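Local coordinates for hydrophilic protein, virA protein (Chromobacterium violaceum, PDB 3BO6) that probably acts as a phosphothreonine lyase effector, removing phosphate from phosphothreonine by elimination, at residues 120-123 and 124-128; 157-160 and 161-164. All coordinates share one frame; numbering follows the deposited sequence. Where two conformers were deposited one is given.

Contact 1 (120-123 and 124-128); sequences ERVD and QQSRV. With SO4 (sulfate ion), chain C.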
ATOM      1  N   GLU A 120      17.040  11.410  -0.105  1.00  9.08           N
ATOM      2  CA  GLU A 120      18.257  12.110   0.306  1.00  9.62           C
ATOM      3  C   GLU A 120      18.975  11.420   1.466  1.00 11.53           C
ATOM      4  O   GLU A 120      20.165  11.660   1.700  1.00 17.86           O
ATOM      5  CB  GLU A 120      17.930  13.556   0.676  1.00 12.07           C
ATOM      6  CG  GLU A 120      17.316  14.342  -0.458  1.00 19.37           C
ATOM      7  CD  GLU A 120      18.233  14.433  -1.660  1.00 31.51           C
ATOM      8  OE1 GLU A 120      17.727  14.335  -2.797  1.00 34.09           O
ATOM      9  OE2 GLU A 120      19.460  14.598  -1.467  1.00 29.51           O
ATOM     10  N   ARG A 121      18.267  10.570   2.195  1.00  8.23           N
ATOM     11  CA  ARG A 121      18.845   9.932   3.380  1.00  9.28           C
ATOM     12  C   ARG A 121      19.083   8.435   3.188  1.00  9.32           C
ATOM     13  O   ARG A 121      19.982   7.859   3.801  1.00 10.04           O
ATOM     14  CB  ARG A 121      17.922  10.130   4.588  1.00 11.31           C
ATOM     15  CG  ARG A 121      17.668  11.580   4.971  1.00 19.62           C
ATOM     16  CD  ARG A 121      18.906  12.245   5.546  1.00 33.68           C
ATOM     17  NE  ARG A 121      19.621  13.044   4.554  1.00 47.55           N
ATOM     18  CZ  ARG A 121      19.554  14.371   4.471  1.00 53.20           C
ATOM     19  NH1 ARG A 121      20.241  15.016   3.538  1.00 52.71           N
ATOM     20  NH2 ARG A 121      18.804  15.057   5.323  1.00 56.63           N
ATOM     21  N   VAL A 122      18.258   7.785   2.375  1.00  6.83           N
ATOM     22  CA  VAL A 122      18.343   6.341   2.226  1.00  7.50           C
ATOM     23  C   VAL A 122      19.690   5.884   1.628  1.00  8.46           C
ATOM     24  O   VAL A 122      20.349   6.606   0.854  1.00  8.25           O
ATOM     25  CB  VAL A 122      17.157   5.839   1.355  1.00  5.22           C
ATOM     26  CG1 VAL A 122      17.386   6.216  -0.114  1.00  9.51           C
ATOM     27  CG2 VAL A 122      16.958   4.334   1.520  1.00  6.63           C
ATOM     28  N   ASP A 123      20.098   4.677   2.017  1.00  5.90           N
ATOM     29  CA  ASP A 123      21.167   3.954   1.334  1.00  7.26           C
ATOM     30  C   ASP A 123      20.698   3.740  -0.109  1.00  6.98           C
ATOM     31  O   ASP A 123      19.652   3.140  -0.336  1.00  8.12           O
ATOM     32  CB  ASP A 123      21.359   2.628   2.082  1.00  8.31           C
ATOM     33  CG  ASP A 123      22.111   1.564   1.285  1.00 10.20           C
ATOM     34  OD1 ASP A 123      22.688   1.836   0.214  1.00 10.53           O
ATOM     35  OD2 ASP A 123      22.114   0.409   1.766  1.00 14.66           O
ATOM     36  N   GLN A 124      21.453   4.237  -1.089  1.00  8.19           N
ATOM     37  CA  GLN A 124      20.970   4.224  -2.472  1.00  9.09           C
ATOM     38  C   GLN A 124      20.832   2.830  -3.071  1.00 11.48           C
ATOM     39  O   GLN A 124      20.215   2.683  -4.121  1.00 10.45           O
ATOM     40  CB  GLN A 124      21.846   5.088  -3.378  1.00 11.05           C
ATOM     41  CG  GLN A 124      21.819   6.575  -3.046  1.00 12.81           C
ATOM     42  CD  GLN A 124      20.478   7.243  -3.352  1.00 18.66           C
ATOM     43  OE1 GLN A 124      20.021   7.247  -4.496  1.00 23.38           O
ATOM     44  NE2 GLN A 124      19.849   7.803  -2.327  1.00 19.73           N
ATOM     45  N   GLN A 125      21.416   1.819  -2.426  1.00  9.81           N
ATOM     46  CA  GLN A 125      21.304   0.442  -2.908  1.00  9.94           C
ATOM     47  C   GLN A 125      20.293  -0.363  -2.108  1.00 10.07           C
ATOM     48  O   GLN A 125      20.116  -1.563  -2.359  1.00 11.30           O
ATOM     49  CB  GLN A 125      22.657  -0.292  -2.872  1.00 11.63           C
ATOM     50  CG  GLN A 125      23.768   0.368  -3.667  1.00 18.87           C
ATOM     51  CD  GLN A 125      23.345   0.741  -5.074  1.00 34.24           C
ATOM     52  OE1 GLN A 125      23.682   1.817  -5.564  1.00 42.24           O
ATOM     53  NE2 GLN A 125      22.602  -0.146  -5.730  1.00 34.29           N
ATOM     54  N   SER A 126      19.638   0.279  -1.150  1.00  7.42           N
ATOM     55  CA  SER A 126      18.630  -0.378  -0.320  1.00  6.50           C
ATOM     56  C   SER A 126      17.455  -0.931  -1.129  1.00  5.56           C
ATOM     57  O   SER A 126      17.083  -0.382  -2.178  1.00  8.00           O
ATOM     58  CB  SER A 126      18.072   0.604   0.719  1.00  8.48           C
ATOM     59  OG  SER A 126      17.018   0.006   1.459  1.00 11.86           O
ATOM     60  N   ARG A 127      16.852  -2.000  -0.614  1.00  5.85           N
ATOM     61  CA  ARG A 127      15.630  -2.533  -1.205  1.00  7.73           C
ATOM     62  C   ARG A 127      14.469  -1.520  -1.227  1.00  7.16           C
ATOM     63  O   ARG A 127      13.513  -1.700  -1.979  1.00  8.35           O
ATOM     64  CB  ARG A 127      15.207  -3.828  -0.484  1.00  8.44           C
ATOM     65  CG  ARG A 127      14.807  -3.618   0.973  1.00  8.69           C
ATOM     66  CD  ARG A 127      14.477  -4.963   1.610  1.00  7.67           C
ATOM     67  NE  ARG A 127      13.109  -5.448   1.360  1.00  7.16           N
ATOM     68  CZ  ARG A 127      12.047  -5.028   2.036  1.00  8.89           C
ATOM     69  NH1 ARG A 127      12.175  -4.074   2.958  1.00  8.40           N
ATOM     70  NH2 ARG A 127      10.855  -5.543   1.775  1.00  7.45           N
ATOM     71  N   VAL A 128      14.536  -0.460  -0.418  1.00  5.75           N
ATOM     72  CA  VAL A 128      13.503   0.581  -0.440  1.00  7.06           C
ATOM     73  C   VAL A 128      13.988   1.854  -1.153  1.00  5.52           C
ATOM     74  O   VAL A 128      13.311   2.875  -1.134  1.00  5.72           O
ATOM     75  CB  VAL A 128      12.936   0.924   0.964  1.00  4.96           C
ATOM     76  CG1 VAL A 128      12.343  -0.317   1.654  1.00  6.64           C
ATOM     77  CG2 VAL A 128      13.984   1.605   1.847  1.00  6.36           C
TER
HETATM   78  S   SO4 C   1       8.709  -4.022   4.642  1.00  5.93           S
HETATM   79  O1  SO4 C   1       8.625  -5.051   3.585  1.00  6.69           O
HETATM   80  O2  SO4 C   1       8.192  -4.553   5.895  1.00  5.51           O
HETATM   81  O3  SO4 C   1      10.099  -3.643   4.818  1.00  7.59           O
HETATM   82  O4  SO4 C   1       7.903  -2.859   4.265  1.00  6.28           O
HETATM   83  O   HOH W   1      21.142   9.056  -0.113  1.00 32.42           O
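Asp123 and Ser126 close a type I beta turn in the loop between strands 113-117 and 134-137, identified by the bond from Ser126 N to Asp123 O (3.0 Å) and by the backbone angles of Gln124 and Gln125 between them. With CG of Asp123 anti to the backbone N (chi1 162°), OD1 reaches forward to Gln125 N and accepts from it at 2.9 Å, the N-H approaching from above the carboxylate plane, 55° out of it. Asp123 OD1 accepting from the amide two residues on makes an Asx turn, which shares its first residue with the beta turn.

Ser126 repeats that spacing with a hydroxyl: Val128 N donates to Ser126 OG at 3.1 Å and 174°, an ST turn. Upstream, the Gln124 chain bends at its second torsion and sends NE2 back across Val122 at about a right angle. Its direct bond to Val122 O is weak (3.4 Å), but NE2 also donates to a water at 2.9 Å that lies beside the same carbonyl, and weakly to Met119 O. Val122 CG2 and Val128 CG2 make an apolar contact at 4.0 Å.

Arg127 makes no contact with 120-123; its guanidinium presents its edge, with the sulfur in plane, to a sulfate: NH1 gives to O3 (2.8 Å) and NH2 to O1 (2.9 Å). NH2 also bonds to Ser179 OG. Lys83, His85, Arg192 and Arg199 also hydrogen-bond to the ion. Though it probably came from the crystallisation liquor, its surroundings are consistent with a pocket for the substrate phosphate.

Contact 2 (157-160 and 161-164); sequences QFIE and CLES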
ATOM      1  N   GLN A 157      -9.482  -1.846  -6.384  1.00  4.26           N
ATOM      2  CA  GLN A 157      -9.675  -0.758  -7.342  1.00  4.39           C
ATOM      3  C   GLN A 157      -8.618   0.345  -7.153  1.00  5.40           C
ATOM      4  O   GLN A 157      -8.126   0.915  -8.128  1.00  4.99           O
ATOM      5  CB  GLN A 157     -11.086  -0.172  -7.194  1.00  4.88           C
ATOM      6  CG  GLN A 157     -12.203  -1.086  -7.733  1.00  4.40           C
ATOM      7  CD  GLN A 157     -12.395  -0.891  -9.217  1.00 10.84           C
ATOM      8  OE1 GLN A 157     -12.681   0.216  -9.669  1.00 10.37           O
ATOM      9  NE2 GLN A 157     -12.222  -1.949  -9.980  1.00 11.63           N
ATOM     10  N   PHE A 158      -8.272   0.638  -5.902  1.00  4.48           N
ATOM     11  CA  PHE A 158      -7.284   1.675  -5.602  1.00  4.77           C
ATOM     12  C   PHE A 158      -5.928   1.289  -6.181  1.00  6.81           C
ATOM     13  O   PHE A 158      -5.241   2.110  -6.803  1.00  5.09           O
ATOM     14  CB  PHE A 158      -7.234   1.923  -4.082  1.00  4.44           C
ATOM     15  CG  PHE A 158      -6.425   3.112  -3.667  1.00  4.50           C
ATOM     16  CD1 PHE A 158      -6.906   4.396  -3.877  1.00  5.21           C
ATOM     17  CD2 PHE A 158      -5.213   2.943  -3.008  1.00  5.38           C
ATOM     18  CE1 PHE A 158      -6.172   5.511  -3.458  1.00  4.09           C
ATOM     19  CE2 PHE A 158      -4.473   4.039  -2.572  1.00  3.27           C
ATOM     20  CZ  PHE A 158      -4.953   5.329  -2.809  1.00  6.33           C
ATOM     21  N   ILE A 159      -5.536   0.032  -5.995  1.00  5.59           N
ATOM     22  CA  ILE A 159      -4.251  -0.441  -6.517  1.00  6.17           C
ATOM     23  C   ILE A 159      -4.256  -0.335  -8.040  1.00  7.02           C
ATOM     24  O   ILE A 159      -3.276   0.123  -8.644  1.00  8.80           O
ATOM     25  CB  ILE A 159      -3.930  -1.894  -6.056  1.00 12.14           C
ATOM     26  CG1 ILE A 159      -3.222  -1.887  -4.697  1.00 20.27           C
ATOM     27  CG2 ILE A 159      -3.028  -2.593  -7.069  1.00 13.72           C
ATOM     28  CD1 ILE A 159      -3.687  -0.821  -3.744  1.00 21.20           C
ATOM     29  N   GLU A 160      -5.363  -0.711  -8.672  1.00  5.98           N
ATOM     30  CA  GLU A 160      -5.444  -0.594 -10.124  1.00  8.91           C
ATOM     31  C   GLU A 160      -5.386   0.879 -10.576  1.00  6.71           C
ATOM     32  O   GLU A 160      -4.824   1.197 -11.628  1.00  8.55           O
ATOM     33  CB  GLU A 160      -6.654  -1.386 -10.647  1.00 12.90           C
ATOM     34  CG  GLU A 160      -6.429  -2.911 -10.460  1.00 16.18           C
ATOM     35  CD  GLU A 160      -7.695  -3.771 -10.526  1.00 23.78           C
ATOM     36  OE1 GLU A 160      -8.809  -3.222 -10.675  1.00 25.86           O
ATOM     37  OE2 GLU A 160      -7.565  -5.016 -10.426  1.00 21.79           O
ATOM     38  N   CYS A 161      -5.909   1.800  -9.769  1.00  6.08           N
ATOM     39  CA  CYS A 161      -5.802   3.216 -10.078  0.50  9.66           C
ATOM     40  C   CYS A 161      -4.383   3.765  -9.899  1.00  7.65           C
ATOM     41  O   CYS A 161      -3.930   4.634 -10.650  1.00  8.70           O
ATOM     42  CB  CYS A 161      -6.753   3.991  -9.195  0.50  9.26           C
ATOM     43  SG  CYS A 161      -7.283   5.445  -9.995  0.50 17.99           S
ATOM     44  N   LEU A 162      -3.667   3.270  -8.891  1.00  5.97           N
ATOM     45  CA  LEU A 162      -2.276   3.661  -8.682  1.00  6.77           C
ATOM     46  C   LEU A 162      -1.475   3.229  -9.914  1.00  6.75           C
ATOM     47  O   LEU A 162      -0.663   3.998 -10.446  1.00  6.37           O
ATOM     48  CB  LEU A 162      -1.711   3.011  -7.410  1.00  6.00           C
ATOM     49  CG  LEU A 162      -2.336   3.451  -6.081  1.00  5.81           C
ATOM     50  CD1 LEU A 162      -1.843   2.537  -4.957  1.00  8.61           C
ATOM     51  CD2 LEU A 162      -2.043   4.924  -5.739  1.00  8.32           C
ATOM     52  N   GLU A 163      -1.719   2.003 -10.366  1.00  7.83           N
ATOM     53  CA  GLU A 163      -1.042   1.460 -11.536  1.00  7.38           C
ATOM     54  C   GLU A 163      -1.357   2.318 -12.757  1.00  7.88           C
ATOM     55  O   GLU A 163      -0.457   2.662 -13.517  1.00  9.66           O
ATOM     56  CB  GLU A 163      -1.480   0.008 -11.800  1.00  6.73           C
ATOM     57  CG  GLU A 163      -0.900  -1.019 -10.830  1.00  8.70           C
ATOM     58  CD  GLU A 163       0.449  -1.562 -11.267  1.00  9.65           C
ATOM     59  OE1 GLU A 163       0.683  -1.713 -12.491  1.00 11.26           O
ATOM     60  OE2 GLU A 163       1.285  -1.855 -10.381  1.00  7.30           O
ATOM     61  N   SER A 164      -2.631   2.641 -12.959  1.00  8.10           N
ATOM     62  CA  SER A 164      -3.004   3.431 -14.133  0.50  9.09           C
ATOM     63  C   SER A 164      -2.389   4.833 -14.099  1.00  9.09           C
ATOM     64  O   SER A 164      -1.880   5.297 -15.118  1.00  8.43           O
ATOM     65  CB  SER A 164      -4.526   3.457 -14.349  0.50  8.76           C
ATOM     66  OG  SER A 164      -5.202   4.173 -13.332  0.50  8.95           O
TER
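Phe158 and Leu162 meet one turn apart on helix 149-168, in a local i to i+4 contact on the side of the helix that faces the interior. Four backbone bonds establish the alpha-helical spacing: Cys161, Leu162, Glu163 and Ser164 donate to the carbonyls of Gln157, Phe158, Ile159 and Glu160, with Leu162 N to Phe158 O at 2.9 Å and Glu163 N to Ile159 O at 3.0 Å and 164°.

The apolar part centres on Leu162. Phe158 carries its ring anti to the backbone N (chi1 -171°), which brings the ring's far end forward along the helix even though the bond leaving CA points away from the next turn. Leu162 CG then lies over one ring face, and both methyls reach the ring: CD1 comes to 3.9 Å from Phe158 CE2, while CD2 is 4.1 Å from Phe158 CZ. The same CD1 is shared with Ile159, whose CD1 sits 4.0 Å away, so that one methyl of Leu162 bridges two residues of the preceding turn. Closer to the backbone, Leu162 CG packs 3.3 Å from Phe158 O.

Glu163 behaves differently. Its CG rests 3.4 Å from Ile159 O, but the chain bends at the second torsion (-88°) and takes the buried carboxylate off the helix. There OE1 accepts from Lys187 N, and OE2 from the amides of Tyr188 and Val189, a three-bond grip that would probably favour the charged form.

Beyond the two turns, Phe158 meets Phe31 edge-to-face, Phe158, Cys161 and Leu162 rest on helix 93-104 through Leu103, Ile159 and Leu162 reach Phe84 and Ile86 of strand 82-86, and Glu163 ties the helix to the start of strand 189-193.

How the contacts relate
Both contacts are local, each within one continuous run of chain, yet they differ in setting. Contact 1 is a surface loop about 19 Å from the chain centre, whereas contact 2 is partly buried at about 11 Å; their centres lie about 25 Å apart and their nearest atoms about 15 Å, without touching. In the loop, side-chain oxygens accept from backbone amides beside a main-chain turn bond; in the helix, main-chain bonds set the form and apolar groups do most of the side-chain work. Two strands are common to both surroundings: 82-86 supplies sulfate ligands near contact 1 and apolar partners to contact 2, and 189-193 gives Arg192 to the sulfate and Val189 N to Glu163.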